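Local coordinates for protein Phthiocerol/phenolphthiocerol synthesis polyketide synthase type I PpsC (PDB 5NJI) that probably removes water from beta-hydroxyacyl intermediates, as the dehydratase domain of a polyketide synthase that helps build phthiocerol lipids in Mycobacterium tuberculosis, at residues A[27-31]-A[220-224]; A[80-86]-A[114-120]. The protein carries 1 engineered substitution. All blocks are in the same frame, centred on the assembly; numbering follows the deposited sequence.

Contact 1 of 2, residues A[27-31]-A[220-224]; sequences DTHPL and REFML
The ring of His29 is swung opposite its own backbone N (chi1 -165°), and that of Phe222 lies opposite its carbonyl carbon (chi1 -66°); these two rotations bring the rings together between the two loops. The domain belongs to the dehydratase family, whose fold is the double hotdog, and the contact joins the loop before strand 34-37 to the distant loop that leads into helix 226-234. It illustrates how two irregular segments can be matched without any hydrogen bond running between them. His29 presents NE2 at the edge of the phenylalanine ring, near its plane, 3.6 Å from Phe222 CD1. The ring planes differ by 50° and their centroids are 5.3 Å apart, an oblique pairing rather than a stack. On the same histidine, CD2 comes within 3.4 Å of Glu221 O, so the imidazole also packs on the backbone that carries its aromatic partner. Both ring nitrogens are engaged: ND1 accepts, close to the ring plane, the backbone N-H of Leu31 at 3.1 Å, while NE2 bonds to Glu75 of helix 70-84, an arrangement consistent with a proton on NE2. The carboxylate of Glu75 also takes the backbone N-H groups of Met223 and Leu224, and therefore ties both loops to one helix. Farther out, the side chain of Glu221, bent at chi2, brings its carboxylate to the backbone O of Asp27; the two carboxylates are close, but Asp27 is poorly ordered and Glu221 has two conformers, so their mutual influence is doubtful. Trp56 packs against Phe222, and His225 meets it edge-to-face. The aromatic ring finally receives two aliphatic neighbours at CE1, Pro30 CG at 3.8 Å and Leu31 CD1 at 4.2 Å.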
ATOM      1  N   ASP A  27     -16.219  12.103 -10.037  1.00 67.78           N
ATOM      2  CA  ASP A  27     -14.889  12.644  -9.964  1.00 63.99           C
ATOM      3  C   ASP A  27     -14.544  12.367  -8.502  1.00 55.49           C
ATOM      4  O   ASP A  27     -13.466  12.664  -8.065  1.00 44.60           O
ATOM      5  CB  ASP A  27     -14.753  14.196 -10.375  1.00 71.61           C
ATOM      6  CG  ASP A  27     -13.424  14.506 -11.257  1.00 78.59           C
ATOM      7  OD1 ASP A  27     -13.363  14.119 -12.425  1.00 79.90           O
ATOM      8  OD2 ASP A  27     -12.419  15.130 -10.805  1.00 80.40           O
ATOM      9  N   THR A  28     -15.482  11.780  -7.776  1.00 43.34           N
ATOM     10  CA  THR A  28     -15.183  11.557  -6.366  1.00 33.97           C
ATOM     11  C   THR A  28     -14.248  10.364  -6.183  1.00 27.71           C
ATOM     12  O   THR A  28     -14.483   9.283  -6.726  1.00 32.54           O
ATOM     13  CB  THR A  28     -16.473  11.325  -5.582  1.00 44.10           C
ATOM     14  OG1 THR A  28     -17.385  12.397  -5.842  1.00 53.42           O
ATOM     15  CG2 THR A  28     -16.191  11.259  -4.093  1.00 43.95           C
ATOM     16  N   HIS A  29     -13.212  10.556  -5.394  1.00 24.80           N
ATOM     17  CA  HIS A  29     -12.299   9.465  -5.055  1.00 21.29           C
ATOM     18  C   HIS A  29     -13.046   8.391  -4.260  1.00 23.14           C
ATOM     19  O   HIS A  29     -13.686   8.711  -3.253  1.00 19.79           O
ATOM     20  CB  HIS A  29     -11.152  10.039  -4.242  1.00 21.71           C
ATOM     21  CG  HIS A  29      -9.977   9.128  -4.119  1.00 19.21           C
ATOM     22  ND1 HIS A  29     -10.018   7.960  -3.391  1.00 17.66           N
ATOM     23  CD2 HIS A  29      -8.726   9.219  -4.622  1.00 20.56           C
ATOM     24  CE1 HIS A  29      -8.835   7.373  -3.448  1.00 16.86           C
ATOM     25  NE2 HIS A  29      -8.041   8.108  -4.203  1.00 19.39           N
ATOM     26  N   PRO A  30     -12.988   7.116  -4.661  1.00 20.32           N
ATOM     27  CA  PRO A  30     -13.830   6.112  -3.994  1.00 20.27           C
ATOM     28  C   PRO A  30     -13.377   5.743  -2.597  1.00 19.35           C
ATOM     29  O   PRO A  30     -14.188   5.185  -1.849  1.00 21.36           O
ATOM     30  CB  PRO A  30     -13.746   4.903  -4.929  1.00 21.20           C
ATOM     31  CG  PRO A  30     -12.453   5.076  -5.618  1.00 21.14           C
ATOM     32  CD  PRO A  30     -12.309   6.547  -5.836  1.00 23.82           C
ATOM     33  N   LEU A  31     -12.133   6.028  -2.214  1.00 17.68           N
ATOM     34  CA  LEU A  31     -11.662   5.728  -0.864  1.00 14.83           C
ATOM     35  C   LEU A  31     -11.605   6.967   0.015  1.00 17.46           C
ATOM     36  O   LEU A  31     -11.917   6.894   1.206  1.00 21.22           O
ATOM     37  CB  LEU A  31     -10.275   5.070  -0.902  1.00 17.08           C
ATOM     38  CG  LEU A  31     -10.181   3.817  -1.775  1.00 21.38           C
ATOM     39  CD1 LEU A  31      -8.748   3.264  -1.809  1.00 18.71           C
ATOM     40  CD2 LEU A  31     -11.172   2.773  -1.289  1.00 27.41           C
ATOM     41  N   ARG A 220      -9.460   5.584 -12.031  1.00 38.18           N
ATOM     42  CA  ARG A 220      -9.100   6.885 -12.576  1.00 36.68           C
ATOM     43  C   ARG A 220      -8.577   7.950 -11.563  1.00 36.92           C
ATOM     44  O   ARG A 220      -7.840   8.808 -11.908  1.00 30.65           O
ATOM     45  CB  ARG A 220     -10.249   7.501 -13.399  1.00 37.89           C
ATOM     46  CG  ARG A 220     -11.674   7.266 -12.874  1.00 58.98           C
ATOM     47  CD  ARG A 220     -12.172   5.854 -12.425  1.00 58.19           C
ATOM     48  NE  ARG A 220     -12.742   4.995 -13.486  1.00 69.48           N
ATOM     49  CZ  ARG A 220     -12.194   3.958 -14.145  1.00 60.99           C
ATOM     50  NH1 ARG A 220     -10.956   3.478 -13.969  1.00 50.97           N
ATOM     51  NH2 ARG A 220     -12.957   3.356 -14.998  1.00 55.71           N
ATOM     52  N   GLU A 221      -9.119   7.968 -10.351  1.00 33.57           N
ATOM     53  CA  GLU A 221      -8.786   9.013  -9.393  1.00 40.10           C
ATOM     54  C   GLU A 221      -7.589   8.672  -8.517  1.00 29.33           C
ATOM     55  O   GLU A 221      -7.208   9.499  -7.683  1.00 30.15           O
ATOM     56  CB  GLU A 221      -9.992   9.322  -8.496  1.00 44.73           C
ATOM     57  CG  GLU A 221     -11.237   9.738  -9.260  1.00 50.49           C
ATOM     58  CD  GLU A 221     -11.031  11.013 -10.052  1.00 69.56           C
ATOM     59  OE1 GLU A 221     -10.334  11.918  -9.546  1.00 75.98           O
ATOM     60  OE2 GLU A 221     -11.557  11.107 -11.183  1.00 77.07           O
ATOM     61  N   PHE A 222      -6.963   7.509  -8.694  1.00 23.82           N
ATOM     62  CA  PHE A 222      -5.884   7.117  -7.792  1.00 20.91           C
ATOM     63  C   PHE A 222      -4.575   7.811  -8.149  1.00 26.32           C
ATOM     64  O   PHE A 222      -4.180   7.857  -9.318  1.00 30.74           O
ATOM     65  CB  PHE A 222      -5.651   5.605  -7.813  1.00 20.15           C
ATOM     66  CG  PHE A 222      -6.790   4.780  -7.264  1.00 19.19           C
ATOM     67  CD1 PHE A 222      -7.687   5.298  -6.351  1.00 22.82           C
ATOM     68  CD2 PHE A 222      -6.931   3.457  -7.645  1.00 19.31           C
ATOM     69  CE1 PHE A 222      -8.714   4.521  -5.845  1.00 25.76           C
ATOM     70  CE2 PHE A 222      -7.941   2.682  -7.154  1.00 20.85           C
ATOM     71  CZ  PHE A 222      -8.846   3.212  -6.247  1.00 22.03           C
ATOM     72  N   MET A 223      -3.881   8.197  -7.112  1.00 22.70           N
ATOM     73  CA  MET A 223      -2.545   8.750  -7.221  1.00 23.53           C
ATOM     74  C   MET A 223      -1.594   7.510  -7.275  1.00 24.83           C
ATOM     75  O   MET A 223      -0.723   7.397  -8.105  1.00 25.96           O
ATOM     76  CB  MET A 223      -2.110   9.652  -6.042  1.00 23.51           C
ATOM     77  CG  MET A 223      -2.899  10.919  -5.838  1.00 27.89           C
ATOM     78  SD  MET A 223      -2.539  12.023  -7.165  1.00 34.07           S
ATOM     79  CE  MET A 223      -0.845  12.366  -6.816  1.00 39.74           C
ATOM     80  N   LEU A 224      -1.918   6.566  -6.506  0.50 18.27           N
ATOM     81  CA  LEU A 224      -1.125   5.334  -6.284  0.50 22.72           C
ATOM     82  C   LEU A 224      -2.109   4.167  -6.196  0.50 28.60           C
ATOM     83  O   LEU A 224      -3.027   4.289  -5.516  0.50 28.25           O
ATOM     84  CB  LEU A 224      -0.328   5.460  -4.913  0.50 26.78           C
ATOM     85  CG  LEU A 224       0.651   4.440  -4.313  0.50 30.93           C
ATOM     86  CD1 LEU A 224       1.780   4.131  -5.283  0.50 29.01           C
ATOM     87  CD2 LEU A 224       1.223   4.833  -2.939  0.50 25.46           C
TER

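Contact 2 of 2, residues A[80-86]-A[114-120]; sequences AATDTFA and TTLTGDE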
ATOM      1  N   ALA A  80      -5.506  12.943  -0.405  1.00 16.63           N
ATOM      2  CA  ALA A  80      -5.904  14.059   0.443  1.00 17.12           C
ATOM      3  C   ALA A  80      -5.044  15.286   0.172  1.00 15.38           C
ATOM      4  O   ALA A  80      -5.569  16.389  -0.021  1.00 17.25           O
ATOM      5  CB  ALA A  80      -5.835  13.663   1.921  1.00 14.85           C
ATOM      6  N   ALA A  81      -3.720  15.112   0.141  1.00 16.22           N
ATOM      7  CA  ALA A  81      -2.839  16.234  -0.179  1.00 19.78           C
ATOM      8  C   ALA A  81      -3.151  16.803  -1.553  1.00 20.40           C
ATOM      9  O   ALA A  81      -3.201  18.021  -1.735  1.00 22.28           O
ATOM     10  CB  ALA A  81      -1.370  15.796  -0.107  1.00 18.43           C
ATOM     11  N   THR A  82      -3.348  15.933  -2.540  1.00 19.43           N
ATOM     12  CA  THR A  82      -3.628  16.376  -3.898  1.00 20.45           C
ATOM     13  C   THR A  82      -4.951  17.129  -3.993  1.00 22.71           C
ATOM     14  O   THR A  82      -5.064  18.098  -4.758  1.00 23.64           O
ATOM     15  CB  THR A  82      -3.605  15.155  -4.825  1.00 23.57           C
ATOM     16  OG1 THR A  82      -2.292  14.597  -4.811  1.00 24.78           O
ATOM     17  CG2 THR A  82      -3.968  15.527  -6.254  1.00 25.48           C
ATOM     18  N   ASP A  83      -5.951  16.735  -3.205  1.00 20.75           N
ATOM     19  CA  ASP A  83      -7.218  17.448  -3.227  1.00 23.81           C
ATOM     20  C   ASP A  83      -7.139  18.778  -2.501  1.00 31.56           C
ATOM     21  O   ASP A  83      -7.978  19.651  -2.744  1.00 37.30           O
ATOM     22  CB  ASP A  83      -8.311  16.574  -2.607  1.00 20.33           C
ATOM     23  CG  ASP A  83      -9.694  17.174  -2.749  1.00 27.02           C
ATOM     24  OD1 ASP A  83     -10.092  17.510  -3.893  1.00 26.14           O
ATOM     25  OD2 ASP A  83     -10.390  17.296  -1.714  1.00 26.66           O
ATOM     26  N   THR A  84      -6.147  18.960  -1.639  1.00 22.69           N
ATOM     27  CA  THR A  84      -6.042  20.162  -0.825  1.00 20.72           C
ATOM     28  C   THR A  84      -5.179  21.233  -1.476  1.00 23.27           C
ATOM     29  O   THR A  84      -5.498  22.424  -1.400  1.00 28.22           O
ATOM     30  CB  THR A  84      -5.467  19.812   0.546  1.00 20.05           C
ATOM     31  OG1 THR A  84      -6.269  18.792   1.166  1.00 20.28           O
ATOM     32  CG2 THR A  84      -5.430  21.028   1.459  1.00 23.66           C
ATOM     33  N   PHE A  85      -4.084  20.834  -2.107  1.00 23.21           N
ATOM     34  CA  PHE A  85      -3.106  21.772  -2.633  1.00 22.99           C
ATOM     35  C   PHE A  85      -3.019  21.636  -4.142  1.00 30.06           C
ATOM     36  O   PHE A  85      -2.984  20.524  -4.679  1.00 40.22           O
ATOM     37  CB  PHE A  85      -1.728  21.530  -2.011  1.00 23.26           C
ATOM     38  CG  PHE A  85      -1.738  21.505  -0.511  1.00 23.35           C
ATOM     39  CD1 PHE A  85      -1.981  22.662   0.213  1.00 24.34           C
ATOM     40  CD2 PHE A  85      -1.528  20.322   0.192  1.00 26.66           C
ATOM     41  CE1 PHE A  85      -1.984  22.653   1.584  1.00 28.79           C
ATOM     42  CE2 PHE A  85      -1.536  20.311   1.577  1.00 24.90           C
ATOM     43  CZ  PHE A  85      -1.772  21.476   2.274  1.00 24.42           C
ATOM     44  N   ALA A  86      -2.973  22.775  -4.817  1.00 31.72           N
ATOM     45  CA  ALA A  86      -2.766  22.797  -6.257  1.00 38.91           C
ATOM     46  C   ALA A  86      -1.275  22.703  -6.532  1.00 37.57           C
ATOM     47  O   ALA A  86      -0.507  23.569  -6.101  1.00 51.45           O
ATOM     48  CB  ALA A  86      -3.342  24.073  -6.862  1.00 40.83           C
ATOM     49  N   THR A 114     -11.346  11.198   7.013  1.00 15.98           N
ATOM     50  CA  THR A 114      -9.955  11.609   6.846  1.00 14.78           C
ATOM     51  C   THR A 114      -9.814  13.095   7.158  1.00 15.50           C
ATOM     52  O   THR A 114     -10.704  13.893   6.841  1.00 16.03           O
ATOM     53  CB  THR A 114      -9.492  11.321   5.411  1.00 17.16           C
ATOM     54  OG1 THR A 114      -9.664   9.929   5.138  1.00 18.69           O
ATOM     55  CG2 THR A 114      -8.037  11.691   5.179  1.00 16.93           C
ATOM     56  N   THR A 115      -8.742  13.461   7.847  1.00 16.25           N
ATOM     57  CA  THR A 115      -8.429  14.866   8.078  1.00 14.62           C
ATOM     58  C   THR A 115      -7.026  15.187   7.598  1.00 16.03           C
ATOM     59  O   THR A 115      -6.142  14.328   7.573  1.00 16.84           O
ATOM     60  CB  THR A 115      -8.530  15.261   9.546  1.00 17.95           C
ATOM     61  OG1 THR A 115      -7.675  14.434  10.347  1.00 20.68           O
ATOM     62  CG2 THR A 115      -9.975  15.178  10.051  1.00 18.37           C
ATOM     63  N   LEU A 116      -6.834  16.440   7.212  1.00 14.88           N
ATOM     64  CA  LEU A 116      -5.519  16.917   6.810  1.00 17.02           C
ATOM     65  C   LEU A 116      -5.274  18.276   7.437  1.00 18.57           C
ATOM     66  O   LEU A 116      -6.116  19.172   7.343  1.00 16.83           O
ATOM     67  CB  LEU A 116      -5.385  17.013   5.290  1.00 16.05           C
ATOM     68  CG  LEU A 116      -4.019  17.455   4.729  1.00 18.21           C
ATOM     69  CD1 LEU A 116      -3.825  16.899   3.351  1.00 17.80           C
ATOM     70  CD2 LEU A 116      -3.907  18.986   4.659  1.00 20.49           C
ATOM     71  N   THR A 117      -4.106  18.430   8.036  1.00 18.06           N
ATOM     72  CA  THR A 117      -3.636  19.720   8.512  1.00 19.58           C
ATOM     73  C   THR A 117      -2.262  19.965   7.909  1.00 20.78           C
ATOM     74  O   THR A 117      -1.563  19.028   7.536  1.00 21.45           O
ATOM     75  CB  THR A 117      -3.545  19.763  10.035  1.00 22.16           C
ATOM     76  OG1 THR A 117      -2.576  18.809  10.497  1.00 26.53           O
ATOM     77  CG2 THR A 117      -4.895  19.441  10.656  1.00 24.17           C
ATOM     78  N   GLY A 118      -1.878  21.237   7.798  1.00 22.80           N
ATOM     79  CA  GLY A 118      -0.545  21.587   7.343  1.00 22.63           C
ATOM     80  C   GLY A 118      -0.587  22.438   6.091  1.00 23.58           C
ATOM     81  O   GLY A 118      -1.562  23.156   5.840  1.00 28.74           O
ATOM     82  N   ASP A 119       0.488  22.352   5.303  1.00 26.69           N
ATOM     83  CA  ASP A 119       0.651  23.224   4.149  1.00 29.29           C
ATOM     84  C   ASP A 119       1.277  22.426   3.012  1.00 26.74           C
ATOM     85  O   ASP A 119       1.493  21.213   3.120  1.00 31.06           O
ATOM     86  CB  ASP A 119       1.470  24.477   4.514  1.00 35.23           C
ATOM     87  CG  ASP A 119       2.909  24.168   4.919  1.00 41.92           C
ATOM     88  OD1 ASP A 119       3.456  23.107   4.553  1.00 34.36           O
ATOM     89  OD2 ASP A 119       3.509  25.014   5.614  1.00 48.34           O
ATOM     90  N   GLU A 120       1.512  23.145   1.945  1.00 33.94           N
ATOM     91  CA  GLU A 120       1.914  22.518   0.712  1.00 40.65           C
ATOM     92  C   GLU A 120       3.322  21.939   0.719  1.00 36.70           C
ATOM     93  O   GLU A 120       3.709  21.384  -0.246  1.00 45.09           O
ATOM     94  CB  GLU A 120       1.641  23.335  -0.591  1.00 46.39           C
ATOM     95  CG  GLU A 120       2.694  24.366  -1.003  1.00 65.31           C
ATOM     96  CD  GLU A 120       2.390  24.998  -2.403  1.00 85.91           C
ATOM     97  OE1 GLU A 120       3.247  25.082  -3.326  1.00 89.49           O
ATOM     98  OE2 GLU A 120       1.236  25.450  -2.598  1.00 91.95           O
TER
HETATM   99  O   HOH W   1      -1.992  25.064  -3.271  1.00 60.83           O
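Ala80 begins the contact by turning its methyl toward strand 114-118, where CB lies 4.1 Å from Leu116 CD1. The next residue, Ala81, offers mainly backbone: the same leucine methyl rests 3.7 Å from Ala81 N. This is the familiar logic of a helix laid on a sheet, small helix residues admitting a large one from the strand. One turn later Thr84 returns its hydroxyl to the helix, OG1 bonding to Ala80 O at 2.8 Å from above the carbonyl plane; with OG1 beside the backbone N (chi1 -56°), CG2 falls opposite that N and lies over the centre of one face of the next ring. That ring belongs to Phe85, the first residue to leave helical geometry. The Asp119-Glu120 peptide passes the ring, Asp119 C 3.3 Å from Phe85 CZ, and Glu120 CA sits over the opposite face, 3.8 Å from the centroid and 6° off the normal, a CH-pi contact. Gly118 O lies at the ring edge, and Leu116 CD2 approaches CZ obliquely. Ala86 closes the run through a water that accepts from its backbone N and reaches Glu120 OE2 by a weak bond; the stronger partner of that carboxylate is Arg146. Helix 80-84 crosses strand 114-118 at -61°, axes 9.4 Å apart, with strand 44-50 on one flank of that strand and strand 122-130 on the other; Trp46 touches Ala80, Thr84 and Leu116.

In the fold
Helix 70-84 connects the two contacts: its earlier turns bear Glu75, which bonds to both loops of contact 1, and its last turn and the residues just after it supply one side of contact 2. Their centres are 15 Å apart, yet they meet directly where Met223 CE packs 3.3 Å from Thr82 OG1. Along the chain, contact 2 is nested within the long loop that contact 1 closes, so a local helix-on-strand packing sits inside a join between distant segments. Contact 1 stands back from the acyl-CoA site, the side chain of Leu31 lying about 12 Å from the bound dodecenoyl-CoA. Contact 2 lies farther from the chain centre, about 19 Å against 14 Å.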